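Local coordinates for protein DNA-binding response regulator, merR family (Colwellia psychrerythraea, PDB 3CNB) that probably acts as a DNA-binding response regulator, of which this chain is the CheY-like receiver domain, predicted to be phosphorylated on an aspartate, at residues M23-F32 against F117-V128. Residues are numbered along the deposited sequence; the frame is centred on the assembly and turned at random.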
loop_
_atom_site.group_PDB
_atom_site.type_symbol
_atom_site.label_atom_id
_atom_site.label_comp_id
_atom_site.label_asym_id
_atom_site.label_seq_id
_atom_site.Cartn_x
_atom_site.Cartn_y
_atom_site.Cartn_z
ATOM N N MET A 23 -5.115 -2.122 12.666
ATOM C CA MET A 23 -4.024 -3.002 13.099
ATOM C C MET A 23 -2.751 -2.739 12.299
ATOM O O MET A 23 -1.670 -2.563 12.878
ATOM C CB MET A 23 -4.428 -4.482 13.015
ATOM C CG MET A 23 -3.235 -5.455 12.935
ATOM S SD MET A 23 -3.655 -7.196 12.978
ATOM C CE MET A 23 -4.720 -7.169 14.448
ATOM N N LEU A 24 -2.889 -2.699 10.973
ATOM C CA LEU A 24 -1.788 -2.304 10.092
ATOM C C LEU A 24 -1.251 -0.920 10.440
ATOM O O LEU A 24 -0.044 -0.691 10.419
ATOM C CB LEU A 24 -2.231 -2.360 8.623
ATOM C CG LEU A 24 -1.176 -2.094 7.543
ATOM C CD1 LEU A 24 0.007 -3.048 7.667
ATOM C CD2 LEU A 24 -1.793 -2.203 6.176
ATOM N N THR A 25 -2.148 0.007 10.777
ATOM C CA THR A 25 -1.748 1.374 11.135
ATOM C C THR A 25 -0.941 1.354 12.417
ATOM O O THR A 25 0.106 1.997 12.494
ATOM C CB THR A 25 -2.984 2.332 11.323
ATOM O OG1 THR A 25 -3.702 2.421 10.086
ATOM C CG2 THR A 25 -2.541 3.726 11.726
ATOM N N GLN A 26 -1.422 0.599 13.404
ATOM C CA GLN A 26 -0.754 0.508 14.705
ATOM C C GLN A 26 0.615 -0.145 14.589
ATOM O O GLN A 26 1.584 0.328 15.173
ATOM C CB GLN A 26 -1.609 -0.300 15.676
ATOM C CG GLN A 26 -1.124 -0.261 17.113
ATOM C CD GLN A 26 -1.050 1.127 17.660
ATOM O OE1 GLN A 26 -2.059 1.812 17.780
ATOM N NE2 GLN A 26 0.152 1.557 18.005
ATOM N N PHE A 27 0.667 -1.249 13.858
ATOM C CA PHE A 27 1.930 -1.898 13.509
ATOM C C PHE A 27 2.945 -0.945 12.858
ATOM O O PHE A 27 4.137 -0.928 13.219
ATOM C CB PHE A 27 1.675 -3.083 12.578
ATOM C CG PHE A 27 2.927 -3.838 12.211
ATOM C CD1 PHE A 27 3.493 -4.747 13.115
ATOM C CD2 PHE A 27 3.548 -3.626 10.986
ATOM C CE1 PHE A 27 4.650 -5.438 12.792
ATOM C CE2 PHE A 27 4.699 -4.323 10.650
ATOM C CZ PHE A 27 5.247 -5.237 11.561
ATOM N N LEU A 28 2.487 -0.161 11.889
ATOM C CA LEU A 28 3.390 0.731 11.196
ATOM C C LEU A 28 3.780 1.952 12.033
ATOM O O LEU A 28 4.880 2.477 11.866
ATOM C CB LEU A 28 2.818 1.136 9.842
ATOM C CG LEU A 28 2.657 0.067 8.774
ATOM C CD1 LEU A 28 1.909 0.675 7.561
ATOM C CD2 LEU A 28 4.012 -0.447 8.381
ATOM N N GLU A 29 2.902 2.400 12.936
ATOM C CA GLU A 29 3.266 3.454 13.914
ATOM C C GLU A 29 4.279 2.975 14.946
ATOM O O GLU A 29 5.164 3.739 15.337
ATOM C CB GLU A 29 2.030 4.031 14.631
ATOM C CG GLU A 29 1.123 4.826 13.678
ATOM C CD GLU A 29 -0.131 5.389 14.317
ATOM O OE1 GLU A 29 -0.602 4.842 15.343
ATOM O OE2 GLU A 29 -0.653 6.381 13.768
ATOM N N ASN A 30 4.126 1.728 15.403
ATOM C CA ASN A 30 5.124 1.065 16.260
ATOM C C ASN A 30 6.488 1.050 15.572
ATOM O O ASN A 30 7.483 1.402 16.173
ATOM C CB ASN A 30 4.710 -0.379 16.590
ATOM C CG ASN A 30 3.478 -0.459 17.476
ATOM O OD1 ASN A 30 3.006 0.550 17.988
ATOM N ND2 ASN A 30 2.931 -1.672 17.638
ATOM N N LEU A 31 6.501 0.644 14.302
ATOM C CA LEU A 31 7.718 0.522 13.494
ATOM C C LEU A 31 8.352 1.874 13.180
ATOM O O LEU A 31 9.570 2.006 13.184
ATOM C CB LEU A 31 7.378 -0.169 12.167
ATOM C CG LEU A 31 8.172 -1.375 11.673
ATOM C CD1 LEU A 31 7.819 -1.609 10.219
ATOM C CD2 LEU A 31 9.681 -1.203 11.847
ATOM N N PHE A 32 7.528 2.873 12.882
ATOM C CA PHE A 32 8.043 4.189 12.512
ATOM C C PHE A 32 7.350 5.249 13.358
ATOM O O PHE A 32 6.368 5.828 12.894
ATOM C CB PHE A 32 7.773 4.494 11.025
ATOM C CG PHE A 32 8.321 3.471 10.059
ATOM C CD1 PHE A 32 7.460 2.620 9.367
ATOM C CD2 PHE A 32 9.686 3.397 9.795
ATOM C CE1 PHE A 32 7.947 1.675 8.462
ATOM C CE2 PHE A 32 10.192 2.449 8.883
ATOM C CZ PHE A 32 9.320 1.589 8.214
ATOM N N PHE A 117 3.491 -10.473 9.106
ATOM C CA PHE A 117 4.043 -9.246 9.659
ATOM C C PHE A 117 5.570 -9.269 9.913
ATOM O O PHE A 117 6.203 -8.228 9.923
ATOM C CB PHE A 117 3.271 -8.851 10.921
ATOM C CG PHE A 117 1.934 -8.220 10.638
ATOM C CD1 PHE A 117 1.834 -6.855 10.433
ATOM C CD2 PHE A 117 0.780 -8.996 10.583
ATOM C CE1 PHE A 117 0.604 -6.258 10.176
ATOM C CE2 PHE A 117 -0.459 -8.414 10.324
ATOM C CZ PHE A 117 -0.548 -7.044 10.121
ATOM N N THR A 118 6.152 -10.444 10.126
ATOM C CA THR A 118 7.631 -10.568 10.147
ATOM C C THR A 118 8.268 -10.196 8.795
ATOM O O THR A 118 9.209 -9.389 8.711
ATOM C CB THR A 118 8.035 -12.003 10.525
ATOM O OG1 THR A 118 7.559 -12.275 11.843
ATOM C CG2 THR A 118 9.561 -12.209 10.494
ATOM N N LEU A 119 7.749 -10.787 7.733
ATOM C CA LEU A 119 8.205 -10.424 6.396
ATOM C C LEU A 119 7.958 -8.937 6.046
ATOM O O LEU A 119 8.835 -8.265 5.504
ATOM C CB LEU A 119 7.551 -11.351 5.389
ATOM C CG LEU A 119 7.858 -11.144 3.897
ATOM C CD1 LEU A 119 9.370 -11.183 3.579
ATOM C CD2 LEU A 119 7.089 -12.173 3.081
ATOM N N LEU A 120 6.778 -8.422 6.388
ATOM C CA LEU A 120 6.468 -7.015 6.153
ATOM C C LEU A 120 7.397 -6.054 6.870
ATOM O O LEU A 120 7.845 -5.080 6.274
ATOM C CB LEU A 120 5.010 -6.704 6.517
ATOM C CG LEU A 120 4.648 -5.206 6.408
ATOM C CD1 LEU A 120 4.542 -4.776 4.912
ATOM C CD2 LEU A 120 3.385 -4.830 7.197
ATOM N N GLU A 121 7.692 -6.337 8.135
ATOM C CA GLU A 121 8.632 -5.533 8.926
ATOM C C GLU A 121 9.980 -5.352 8.202
ATOM O O GLU A 121 10.449 -4.231 8.056
ATOM C CB GLU A 121 8.828 -6.163 10.307
ATOM C CG GLU A 121 9.552 -5.275 11.333
ATOM C CD GLU A 121 11.041 -5.581 11.483
ATOM O OE1 GLU A 121 11.673 -4.995 12.391
ATOM O OE2 GLU A 121 11.588 -6.408 10.714
ATOM N N LYS A 122 10.566 -6.456 7.734
ATOM C CA LYS A 122 11.840 -6.454 6.995
ATOM C C LYS A 122 11.707 -5.714 5.676
ATOM O O LYS A 122 12.543 -4.871 5.345
ATOM C CB LYS A 122 12.233 -7.896 6.671
ATOM C CG LYS A 122 13.641 -8.081 6.123
ATOM C CD LYS A 122 14.502 -8.721 7.184
ATOM C CE LYS A 122 15.797 -9.245 6.631
ATOM N NZ LYS A 122 16.378 -10.174 7.625
ATOM N N THR A 123 10.650 -6.057 4.932
ATOM C CA THR A 123 10.401 -5.569 3.575
ATOM C C THR A 123 10.240 -4.067 3.528
ATOM O O THR A 123 10.987 -3.400 2.826
ATOM C CB THR A 123 9.170 -6.249 2.946
ATOM O OG1 THR A 123 9.373 -7.663 2.933
ATOM C CG2 THR A 123 8.951 -5.785 1.517
ATOM N N ILE A 124 9.303 -3.526 4.305
ATOM C CA ILE A 124 9.057 -2.080 4.273
ATOM C C ILE A 124 10.261 -1.257 4.724
ATOM O O ILE A 124 10.533 -0.213 4.142
ATOM C CB ILE A 124 7.739 -1.649 5.021
ATOM C CG1 ILE A 124 7.362 -0.201 4.665
ATOM C CG2 ILE A 124 7.866 -1.815 6.545
ATOM C CD1 ILE A 124 5.942 0.201 5.103
ATOM N N LYS A 125 10.987 -1.728 5.740
ATOM C CA LYS A 125 12.214 -1.053 6.180
ATOM C C LYS A 125 13.268 -1.015 5.059
ATOM O O LYS A 125 13.853 0.027 4.776
ATOM C CB LYS A 125 12.777 -1.742 7.422
ATOM C CG LYS A 125 11.960 -1.527 8.683
ATOM C CD LYS A 125 12.860 -1.425 9.902
ATOM C CE LYS A 125 13.316 -2.779 10.407
ATOM N NZ LYS A 125 14.222 -2.632 11.579
ATOM N N GLN A 126 13.498 -2.164 4.432
ATOM C CA GLN A 126 14.383 -2.242 3.276
ATOM C C GLN A 126 13.993 -1.221 2.213
ATOM O O GLN A 126 14.803 -0.382 1.816
ATOM C CB GLN A 126 14.367 -3.652 2.683
ATOM C CG GLN A 126 15.540 -3.953 1.765
ATOM C CD GLN A 126 15.135 -4.027 0.306
ATOM O OE1 GLN A 126 14.147 -4.673 -0.044
ATOM N NE2 GLN A 126 15.898 -3.363 -0.554
ATOM N N LEU A 127 12.748 -1.297 1.754
ATOM C CA LEU A 127 12.265 -0.425 0.670
ATOM C C LEU A 127 12.393 1.063 0.970
ATOM O O LEU A 127 12.702 1.843 0.072
ATOM C CB LEU A 127 10.823 -0.776 0.262
ATOM C CG LEU A 127 10.654 -2.133 -0.423
ATOM C CD1 LEU A 127 9.191 -2.562 -0.434
ATOM C CD2 LEU A 127 11.242 -2.150 -1.847
ATOM N N VAL A 128 12.172 1.445 2.226
ATOM C CA VAL A 128 12.274 2.833 2.645
ATOM C C VAL A 128 13.725 3.291 2.524
ATOM O O VAL A 128 13.998 4.380 2.003
ATOM C CB VAL A 128 11.728 3.017 4.076
ATOM C CG1 VAL A 128 12.230 4.307 4.724
ATOM C CG2 VAL A 128 10.211 3.008 4.045
#
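One face of the Phe27 ring receives the edge of Phe117 in a T-shaped stack, the planes at 66°, with Phe117 CD1 over the ring centre and 3.7 Å from Phe27 CG. At the edge of Phe27, CZ meets Glu121 CB at 3.9 Å, while Leu120 CD2 approaches CE2 obliquely. With CG anti to the backbone N (chi1 -178°), the Phe27 ring is carried toward helix 117-129, where Phe117 CD1 can sit over its face. Met23 SD lies oblique to the Phe117 ring, 5.1 Å from its centroid, a Met-aromatic contact. In this CheY-like receiver fold, the first and last helices pack on the same face of the central parallel sheet, the axes of segments 23-31 and 117-128 crossing at -54°; Leu24 and Leu28 also touch strand 10-14 beneath. Replacing Phe27 with alanine would probably deprive Phe117 of its stacking partner and open a gap beside Leu120 and Glu121. Further along, Ile124 CG2 meets Leu31 CD1 at 3.7 Å and the edge of the Phe32 ring at CE1, and Ile124 CD1 touches Leu28 CD2. The bent aliphatic chain of Lys125 lies against Leu31, with Lys125 CD 3.7 Å from Leu31 CD2, while Lys125 NZ forms a salt bridge to Glu121 OE1 within the same helix. Phe9 stacks edge-to-face with Phe32 and touches Val128.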